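Local coordinates for type ii site-specific deoxyribonuclease (Klebsiella pneumoniae, PDB 6EKR), which probably cuts double-stranded DNA at a specific sequence, as a type II restriction endonuclease of the PD-(D/E)xK nuclease group, at residues W147-E152 against I180-A185; A187-V192 against Y294-S299; Y222-A227 against S258-M263. The protein carries 2 engineered substitutions. All blocks are in the same frame, centred on the assembly; numbering follows the deposited sequence.

Interaction 1. Residues W147-E152 against I180-A185. Engineered in segment 180-185: Ala185 (natural residue Lys).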
loop_
_atom_site.group_PDB
_atom_site.type_symbol
_atom_site.label_atom_id
_atom_site.label_comp_id
_atom_site.label_asym_id
_atom_site.label_seq_id
_atom_site.Cartn_x
_atom_site.Cartn_y
_atom_site.Cartn_z
ATOM N N TRP A 147 -20.667 22.207 -9.011
ATOM C CA TRP A 147 -21.842 22.618 -9.754
ATOM C C TRP A 147 -23.081 22.250 -8.968
ATOM O O TRP A 147 -24.069 22.978 -8.959
ATOM C CB TRP A 147 -21.901 21.906 -11.101
ATOM C CG TRP A 147 -20.986 22.454 -12.136
ATOM C CD1 TRP A 147 -20.512 23.726 -12.217
ATOM C CD2 TRP A 147 -20.461 21.756 -13.266
ATOM N NE1 TRP A 147 -19.708 23.860 -13.320
ATOM C CE2 TRP A 147 -19.664 22.663 -13.983
ATOM C CE3 TRP A 147 -20.586 20.449 -13.739
ATOM C CZ2 TRP A 147 -18.991 22.305 -15.143
ATOM C CZ3 TRP A 147 -19.917 20.097 -14.888
ATOM C CH2 TRP A 147 -19.131 21.019 -15.579
HETATM N N MSE A 148 -23.013 21.100 -8.314
HETATM C CA MSE A 148 -24.167 20.490 -7.681
HETATM C C MSE A 148 -24.544 21.125 -6.355
HETATM O O MSE A 148 -25.637 21.661 -6.208
HETATM C CB MSE A 148 -23.910 19.007 -7.479
HETATM C CG MSE A 148 -25.125 18.231 -7.068
HETATM SE SE MSE A 148 -24.687 16.369 -6.976
HETATM C CE MSE A 148 -23.421 16.443 -5.515
ATOM N N ILE A 149 -23.649 21.046 -5.384
ATOM C CA ILE A 149 -23.909 21.616 -4.074
ATOM C C ILE A 149 -23.006 22.813 -3.879
ATOM O O ILE A 149 -22.061 22.751 -3.104
ATOM C CB ILE A 149 -23.609 20.604 -2.963
ATOM C CG1 ILE A 149 -22.170 20.104 -3.089
ATOM C CG2 ILE A 149 -24.577 19.443 -3.026
ATOM C CD1 ILE A 149 -21.822 18.981 -2.154
ATOM N N PRO A 150 -23.275 23.905 -4.585
ATOM C CA PRO A 150 -22.309 25.009 -4.561
ATOM C C PRO A 150 -22.319 25.846 -3.283
ATOM O O PRO A 150 -21.618 26.848 -3.214
ATOM C CB PRO A 150 -22.758 25.898 -5.727
ATOM C CG PRO A 150 -23.839 25.153 -6.427
ATOM C CD PRO A 150 -24.419 24.216 -5.455
ATOM N N ASP A 151 -23.107 25.448 -2.290
ATOM C CA ASP A 151 -23.236 26.216 -1.044
ATOM C C ASP A 151 -22.478 25.619 0.147
ATOM O O ASP A 151 -22.457 26.206 1.231
ATOM C CB ASP A 151 -24.716 26.385 -0.680
ATOM C CG ASP A 151 -25.449 27.326 -1.617
ATOM O OD1 ASP A 151 -24.812 28.259 -2.165
ATOM O OD2 ASP A 151 -26.672 27.131 -1.795
ATOM N N GLU A 152 -21.866 24.456 -0.060
ATOM C CA GLU A 152 -21.116 23.783 0.995
ATOM C C GLU A 152 -19.642 24.184 0.953
ATOM O O GLU A 152 -19.174 24.706 -0.055
ATOM C CB GLU A 152 -21.302 22.267 0.900
ATOM C CG GLU A 152 -22.772 21.829 0.739
ATOM C CD GLU A 152 -23.661 22.205 1.929
ATOM O OE1 GLU A 152 -23.132 22.655 2.970
ATOM O OE2 GLU A 152 -24.896 22.046 1.833
ATOM N N ILE A 180 -11.101 14.352 -1.368
ATOM C CA ILE A 180 -11.865 15.613 -1.343
ATOM C C ILE A 180 -12.639 15.743 -0.043
ATOM O O ILE A 180 -13.343 14.832 0.356
ATOM C CB ILE A 180 -12.836 15.768 -2.547
ATOM C CG1 ILE A 180 -12.056 16.051 -3.833
ATOM C CG2 ILE A 180 -13.831 16.898 -2.300
ATOM C CD1 ILE A 180 -12.861 15.953 -5.113
ATOM N N VAL A 181 -12.493 16.882 0.617
ATOM C CA VAL A 181 -13.247 17.167 1.824
ATOM C C VAL A 181 -14.286 18.242 1.522
ATOM O O VAL A 181 -13.950 19.335 1.066
ATOM C CB VAL A 181 -12.323 17.614 2.997
ATOM C CG1 VAL A 181 -13.113 17.777 4.287
ATOM C CG2 VAL A 181 -11.194 16.623 3.198
ATOM N N ILE A 182 -15.550 17.906 1.754
ATOM C CA ILE A 182 -16.629 18.883 1.693
ATOM C C ILE A 182 -17.267 18.964 3.066
ATOM O O ILE A 182 -17.778 17.964 3.559
ATOM C CB ILE A 182 -17.698 18.501 0.666
ATOM C CG1 ILE A 182 -17.064 18.270 -0.709
ATOM C CG2 ILE A 182 -18.742 19.588 0.597
ATOM C CD1 ILE A 182 -17.974 17.630 -1.725
ATOM N N LYS A 183 -17.217 20.147 3.683
ATOM C CA LYS A 183 -17.823 20.392 4.991
ATOM C C LYS A 183 -19.166 21.093 4.843
ATOM O O LYS A 183 -19.302 22.014 4.035
ATOM C CB LYS A 183 -16.891 21.223 5.879
ATOM C CG LYS A 183 -17.541 21.695 7.172
ATOM C CD LYS A 183 -16.538 22.301 8.137
ATOM C CE LYS A 183 -17.225 22.825 9.411
ATOM N NZ LYS A 183 -17.907 21.763 10.214
ATOM N N SER A 184 -20.148 20.648 5.630
ATOM C CA SER A 184 -21.509 21.200 5.591
ATOM C C SER A 184 -21.574 22.589 6.205
ATOM O O SER A 184 -21.129 22.801 7.339
ATOM C CB SER A 184 -22.508 20.276 6.299
ATOM O OG SER A 184 -23.836 20.751 6.134
ATOM N N ALA A 185 -22.143 23.523 5.450
ATOM C CA ALA A 185 -22.284 24.905 5.896
ATOM C C ALA A 185 -23.136 25.073 7.161
ATOM O O ALA A 185 -23.045 26.100 7.834
ATOM C CB ALA A 185 -22.857 25.744 4.777
#
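Glu152 OE1 accepts a hydrogen bond from the backbone N of Ala185 at 2.8 Å. The bond is nearly straight, with 175° at the hydrogen, and the N-H meets the carboxylate oxygen almost head-on along its C-O bond. It joins the loop after helix 132-148 to the chain just past strand 179-183, an outermost strand, within this chain, of the five-stranded mixed sheet in this PD-(D/E)xK nuclease. Residues Ile149 to Glu152 form a type I beta turn, which carries the chain off the helix and delivers Glu152 beside the strand end. Glu152 CG lies beside its own backbone N, and the chain then bends at chi2 (-63°), which sets CD; Glu152 OE1 lies 3.4 Å from Ser184 CA. Nearer the backbone, Glu152 CB packs on Ile182 CG2 at 3.7 Å and lies equally close to Lys183 O.

Deeper in, Ile149 and Ile182 reach toward each other tip to tip, their CD1 atoms 4.1 Å apart. Ile182 is buried, with Leu145, Phe154 and Phe297 also packed against it, so the contact passes from a hydrophobic floor to a polar grip just past the strand. Backbone hydrogen bonding between Lys183 and Ile153 continues the join one residue past the turn. Ala185, an engineered residue that is lysine in the natural sequence, turns its CB toward the loop, where it sits 3.6 Å from Asp151 O.

Interaction 2. Residues A187-V192 against Y294-S299; sequences ANASVV and YSFFRS. Engineered in segment 187-192: Ala187 (natural residue Lys).
Helix-on-sheet packing brings Phe296 and Phe297, near the C-terminal end of helix 286-298, down onto Val191 of strand 190-194 in the mixed sheet. The local helix and strand axes run close to antiparallel, at 160°, and approach to 9.9 Å, a gap bridged by the two rings and the valine.

Val191 CG1 sits over one face of the Phe296 ring in a CH-pi contact, 3.8 Å from the centroid. It is displaced toward the rim, and its nearest ring atom is Phe296 CE2 at 3.5 Å. The two side chains run past one another from opposing sides: Phe296 CG is anti to its backbone N (chi1 175°), pointing away from the helix toward the strand. The same CG1 touches Phe297 CE2 at 3.8 Å, while Val191 CG2 comes to the edge of the Phe297 ring, in its plane. The two rings also meet each other, with Phe296 CD2 lying 3.6 Å above the plane of the Phe297 ring. Two residues before Val191, in the loop leading into the strand, Ala189 CB adds a looser touch on Phe296 CZ at 4.4 Å.

Phe296 further meets the ring of Phe223, and Phe297 reaches Ile182, Ser184 and Glu152. No hydrogen bond crosses between helix and strand, and the strand's backbone hydrogen-bonds instead to Ile182 and Phe223 in the two neighbouring strands, so this buried join rests on van der Waals and CH-pi contacts and on the exclusion of water.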
loop_
_atom_site.group_PDB
_atom_site.type_symbol
_atom_site.label_atom_id
_atom_site.label_comp_id
_atom_site.label_asym_id
_atom_site.label_seq_id
_atom_site.Cartn_x
_atom_site.Cartn_y
_atom_site.Cartn_z
ATOM N N ALA A 187 -24.024 22.370 9.676
ATOM C CA ALA A 187 -23.762 21.501 10.819
ATOM C C ALA A 187 -22.297 21.049 10.815
ATOM O O ALA A 187 -21.649 21.012 9.755
ATOM C CB ALA A 187 -24.697 20.296 10.792
ATOM N N ASN A 188 -21.775 20.711 11.993
ATOM C CA ASN A 188 -20.423 20.160 12.094
ATOM C C ASN A 188 -20.334 18.702 11.614
ATOM O O ASN A 188 -20.196 17.765 12.411
ATOM C CB ASN A 188 -19.863 20.305 13.509
ATOM C CG ASN A 188 -18.435 19.798 13.617
ATOM O OD1 ASN A 188 -17.543 20.252 12.897
ATOM N ND2 ASN A 188 -18.216 18.835 14.506
ATOM N N ALA A 189 -20.436 18.537 10.299
ATOM C CA ALA A 189 -20.244 17.258 9.635
ATOM C C ALA A 189 -19.747 17.504 8.216
ATOM O O ALA A 189 -20.079 18.521 7.589
ATOM C CB ALA A 189 -21.526 16.461 9.617
ATOM N N SER A 190 -18.945 16.568 7.720
ATOM C CA SER A 190 -18.359 16.678 6.395
ATOM C C SER A 190 -18.095 15.310 5.812
ATOM O O SER A 190 -17.959 14.323 6.545
ATOM C CB SER A 190 -17.044 17.447 6.471
ATOM O OG SER A 190 -16.291 17.026 7.593
ATOM N N VAL A 191 -18.026 15.259 4.486
ATOM C CA VAL A 191 -17.640 14.046 3.780
ATOM C C VAL A 191 -16.170 14.081 3.395
ATOM O O VAL A 191 -15.553 15.142 3.322
ATOM C CB VAL A 191 -18.480 13.817 2.516
ATOM C CG1 VAL A 191 -19.943 13.803 2.866
ATOM C CG2 VAL A 191 -18.195 14.885 1.465
ATOM N N VAL A 192 -15.623 12.894 3.172
ATOM C CA VAL A 192 -14.264 12.724 2.707
ATOM C C VAL A 192 -14.330 11.757 1.543
ATOM O O VAL A 192 -14.715 10.599 1.710
ATOM C CB VAL A 192 -13.368 12.145 3.799
ATOM C CG1 VAL A 192 -11.974 11.915 3.265
ATOM C CG2 VAL A 192 -13.319 13.075 4.998
ATOM N N TYR A 294 -25.372 14.437 -2.456
ATOM C CA TYR A 294 -26.320 15.535 -2.351
ATOM C C TYR A 294 -27.282 15.268 -1.222
ATOM O O TYR A 294 -27.496 16.125 -0.361
ATOM C CB TYR A 294 -27.107 15.682 -3.642
ATOM C CG TYR A 294 -28.214 16.714 -3.585
ATOM C CD1 TYR A 294 -27.983 18.027 -3.981
ATOM C CD2 TYR A 294 -29.498 16.374 -3.152
ATOM C CE1 TYR A 294 -28.989 18.971 -3.950
ATOM C CE2 TYR A 294 -30.506 17.312 -3.109
ATOM C CZ TYR A 294 -30.245 18.607 -3.514
ATOM O OH TYR A 294 -31.237 19.559 -3.485
ATOM N N SER A 295 -27.864 14.073 -1.237
ATOM C CA SER A 295 -28.779 13.631 -0.205
ATOM C C SER A 295 -28.199 13.874 1.188
ATOM O O SER A 295 -28.902 14.364 2.066
ATOM C CB SER A 295 -29.123 12.158 -0.421
ATOM O OG SER A 295 -29.644 11.556 0.749
ATOM N N PHE A 296 -26.913 13.552 1.364
ATOM C CA PHE A 296 -26.195 13.730 2.636
ATOM C C PHE A 296 -26.258 15.160 3.115
ATOM O O PHE A 296 -26.497 15.417 4.301
ATOM C CB PHE A 296 -24.723 13.304 2.510
ATOM C CG PHE A 296 -23.892 13.568 3.748
ATOM C CD1 PHE A 296 -23.788 12.610 4.750
ATOM C CD2 PHE A 296 -23.206 14.772 3.902
ATOM C CE1 PHE A 296 -23.026 12.848 5.893
ATOM C CE2 PHE A 296 -22.438 15.021 5.040
ATOM C CZ PHE A 296 -22.344 14.059 6.034
ATOM N N PHE A 297 -26.030 16.082 2.190
ATOM C CA PHE A 297 -25.977 17.488 2.530
ATOM C C PHE A 297 -27.356 18.126 2.652
ATOM O O PHE A 297 -27.536 19.068 3.439
ATOM C CB PHE A 297 -25.072 18.247 1.567
ATOM C CG PHE A 297 -23.608 18.048 1.845
ATOM C CD1 PHE A 297 -22.967 18.796 2.828
ATOM C CD2 PHE A 297 -22.876 17.104 1.139
ATOM C CE1 PHE A 297 -21.624 18.618 3.092
ATOM C CE2 PHE A 297 -21.538 16.918 1.397
ATOM C CZ PHE A 297 -20.908 17.680 2.377
ATOM N N ARG A 298 -28.325 17.607 1.895
ATOM C CA ARG A 298 -29.721 18.008 2.069
ATOM C C ARG A 298 -30.146 17.617 3.484
ATOM O O ARG A 298 -30.713 18.430 4.219
ATOM C CB ARG A 298 -30.628 17.370 1.005
ATOM C CG ARG A 298 -32.122 17.571 1.244
ATOM C CD ARG A 298 -32.975 17.289 0.003
ATOM N NE ARG A 298 -32.863 15.917 -0.504
ATOM C CZ ARG A 298 -33.524 15.448 -1.567
ATOM N NH1 ARG A 298 -34.363 16.229 -2.247
ATOM N NH2 ARG A 298 -33.341 14.192 -1.962
ATOM N N SER A 299 -29.819 16.384 3.864
ATOM C CA SER A 299 -30.012 15.900 5.225
ATOM C C SER A 299 -29.236 16.714 6.278
ATOM O O SER A 299 -29.549 16.653 7.467
ATOM C CB SER A 299 -29.620 14.430 5.299
ATOM O OG SER A 299 -29.595 13.978 6.635
#

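Interaction 3. Residues Y222-A227 against S258-M263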
loop_
_atom_site.group_PDB
_atom_site.type_symbol
_atom_site.label_atom_id
_atom_site.label_comp_id
_atom_site.label_asym_id
_atom_site.label_seq_id
_atom_site.Cartn_x
_atom_site.Cartn_y
_atom_site.Cartn_z
ATOM N N TYR A 222 -17.120 12.802 10.535
ATOM C CA TYR A 222 -16.604 12.466 9.203
ATOM C C TYR A 222 -17.176 11.189 8.619
ATOM O O TYR A 222 -17.246 10.167 9.283
ATOM C CB TYR A 222 -15.081 12.414 9.220
ATOM C CG TYR A 222 -14.478 13.789 9.289
ATOM C CD1 TYR A 222 -14.208 14.510 8.126
ATOM C CD2 TYR A 222 -14.205 14.389 10.512
ATOM C CE1 TYR A 222 -13.654 15.788 8.179
ATOM C CE2 TYR A 222 -13.660 15.672 10.572
ATOM C CZ TYR A 222 -13.392 16.361 9.401
ATOM O OH TYR A 222 -12.871 17.626 9.465
ATOM N N PHE A 223 -17.587 11.265 7.364
ATOM C CA PHE A 223 -18.198 10.137 6.685
ATOM C C PHE A 223 -17.512 9.969 5.345
ATOM O O PHE A 223 -17.378 10.926 4.577
ATOM C CB PHE A 223 -19.709 10.363 6.507
ATOM C CG PHE A 223 -20.461 10.527 7.807
ATOM C CD1 PHE A 223 -21.057 9.431 8.422
ATOM C CD2 PHE A 223 -20.577 11.776 8.410
ATOM C CE1 PHE A 223 -21.759 9.574 9.619
ATOM C CE2 PHE A 223 -21.269 11.932 9.609
ATOM C CZ PHE A 223 -21.864 10.823 10.212
ATOM N N SER A 224 -17.065 8.751 5.074
ATOM C CA SER A 224 -16.247 8.482 3.900
ATOM C C SER A 224 -17.060 7.812 2.823
ATOM O O SER A 224 -17.752 6.828 3.085
ATOM C CB SER A 224 -15.055 7.602 4.258
ATOM O OG SER A 224 -14.140 8.292 5.089
ATOM N N PHE A 225 -16.984 8.358 1.612
ATOM C CA PHE A 225 -17.593 7.745 0.450
ATOM C C PHE A 225 -16.487 7.536 -0.550
ATOM O O PHE A 225 -15.786 8.485 -0.909
ATOM C CB PHE A 225 -18.634 8.661 -0.174
ATOM C CG PHE A 225 -19.745 9.056 0.743
ATOM C CD1 PHE A 225 -21.032 8.597 0.514
ATOM C CD2 PHE A 225 -19.523 9.932 1.804
ATOM C CE1 PHE A 225 -22.090 8.990 1.341
ATOM C CE2 PHE A 225 -20.562 10.318 2.635
ATOM C CZ PHE A 225 -21.856 9.849 2.398
ATOM N N LEU A 226 -16.350 6.303 -1.019
ATOM C CA LEU A 226 -15.264 5.929 -1.906
ATOM C C LEU A 226 -15.686 5.942 -3.369
ATOM O O LEU A 226 -16.613 5.233 -3.762
ATOM C CB LEU A 226 -14.755 4.545 -1.503
ATOM C CG LEU A 226 -13.481 3.969 -2.115
ATOM C CD1 LEU A 226 -12.380 5.011 -2.227
ATOM C CD2 LEU A 226 -13.020 2.802 -1.263
ATOM N N ALA A 227 -14.984 6.739 -4.173
ATOM C CA ALA A 227 -15.275 6.862 -5.606
ATOM C C ALA A 227 -14.180 6.245 -6.467
ATOM O O ALA A 227 -13.020 6.626 -6.358
ATOM C CB ALA A 227 -15.472 8.319 -5.987
ATOM N N SER A 258 -13.179 -0.117 10.317
ATOM C CA SER A 258 -13.926 1.128 10.230
ATOM C C SER A 258 -15.097 0.989 9.274
ATOM O O SER A 258 -15.101 0.108 8.422
ATOM C CB SER A 258 -13.012 2.249 9.743
ATOM O OG SER A 258 -13.479 3.509 10.196
ATOM N N SER A 259 -16.080 1.873 9.391
ATOM C CA SER A 259 -17.217 1.840 8.487
ATOM C C SER A 259 -17.234 3.024 7.521
ATOM O O SER A 259 -17.148 4.176 7.936
ATOM C CB SER A 259 -18.519 1.770 9.277
ATOM O OG SER A 259 -18.491 2.734 10.308
ATOM N N LEU A 260 -17.331 2.722 6.229
ATOM C CA LEU A 260 -17.526 3.737 5.196
ATOM C C LEU A 260 -18.983 3.745 4.763
ATOM O O LEU A 260 -19.669 2.716 4.824
ATOM C CB LEU A 260 -16.636 3.487 3.974
ATOM C CG LEU A 260 -15.158 3.171 4.157
ATOM C CD1 LEU A 260 -14.530 3.031 2.799
ATOM C CD2 LEU A 260 -14.441 4.229 4.984
ATOM N N SER A 261 -19.442 4.907 4.309
ATOM C CA SER A 261 -20.830 5.094 3.950
ATOM C C SER A 261 -21.177 4.412 2.641
ATOM O O SER A 261 -22.317 3.988 2.438
ATOM C CB SER A 261 -21.137 6.571 3.869
ATOM O OG SER A 261 -20.922 7.160 5.133
ATOM N N GLY A 262 -20.197 4.294 1.755
ATOM C CA GLY A 262 -20.447 3.687 0.463
ATOM C C GLY A 262 -19.217 3.502 -0.389
ATOM O O GLY A 262 -18.175 4.114 -0.143
HETATM N N MSE A 263 -19.373 2.633 -1.387
HETATM C CA MSE A 263 -18.381 2.345 -2.408
HETATM C C MSE A 263 -19.012 2.547 -3.776
HETATM O O MSE A 263 -20.078 1.996 -4.070
HETATM C CB MSE A 263 -17.925 0.900 -2.289
HETATM C CG MSE A 263 -16.636 0.704 -1.508
HETATM SE SE MSE A 263 -16.236 -1.214 -1.328
HETATM C CE MSE A 263 -16.973 -1.852 -3.029
#
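Parallel strand pairing joins Leu226 to Gly262 and Met263 inside the mixed sheet, where strand 222-227 is the middle one of five and 262-265 is its neighbour. Leu226 N donates to Gly262 O at 3.0 Å with 174° at the hydrogen, the donor standing somewhat out of the carbonyl plane. Two residues back on strand 222-227, Ser224 O accepts from Ser261 N at 2.8 Å. That bond is more bent at the hydrogen, although the donor meets the carbonyl oxygen nearly end-on. Together the two bonds hold 258-263 alongside strand 222-227.

Side chains then pack on both surfaces of the sheet. On the one that carries Phe225, Ser261 CB lies over the ring face in a CH-pi contact, 3.7 Å from the centroid and 15° off the normal. Ser261 OG lies at the edge of the Phe223 ring, near its plane, and 3.7 Å from Phe223 CB. On the surface that carries Leu226 and Met263, these two side chains run alongside each other in the same direction. With CG anti to its backbone N (chi1 -171°), Leu226 brings CD2 to 4.2 Å from Met263 CG. Leu260 closes this group, its CD2 lying 3.5 Å from Ser224 CB and its CD1 4.3 Å from Leu226 CD2. The hydroxyl of buried Ser224 is taken up by Gln210 NE2.

Between the two strands the chain passes through hairpin 232-243 and helix 247-257. Helix 204-217 supplies Phe207 and Gln210 against Leu260, whereas helix 286-298 packs Phe289 and Ile293 onto Phe225; on its other edge, strand 222-227 pairs with strand 190-194.

In the fold
All three contacts meet in one five-stranded mixed sheet, ordered 179-183, 190-194, 222-227, 262-265, 283-285. Interaction 1 works at the outermost strand, interaction 2 on the next, and interaction 3 joins the third to the fourth. The centres of interactions 1 and 2 lie 8 Å apart, those of interactions 2 and 3 lie 12 Å apart, and the outer pair are separated by 16 Å. Probable hydrogen bonds, Ile182 O to Val191 N and Val192 N to Phe223 O, connect neighbours directly. Along the chain, interaction 1 closes first; interaction 3 then lies nested within the loop that interaction 2 closes through helix 286-298. The middle of the chain and its C-terminal helix are thereby brought together at this sheet.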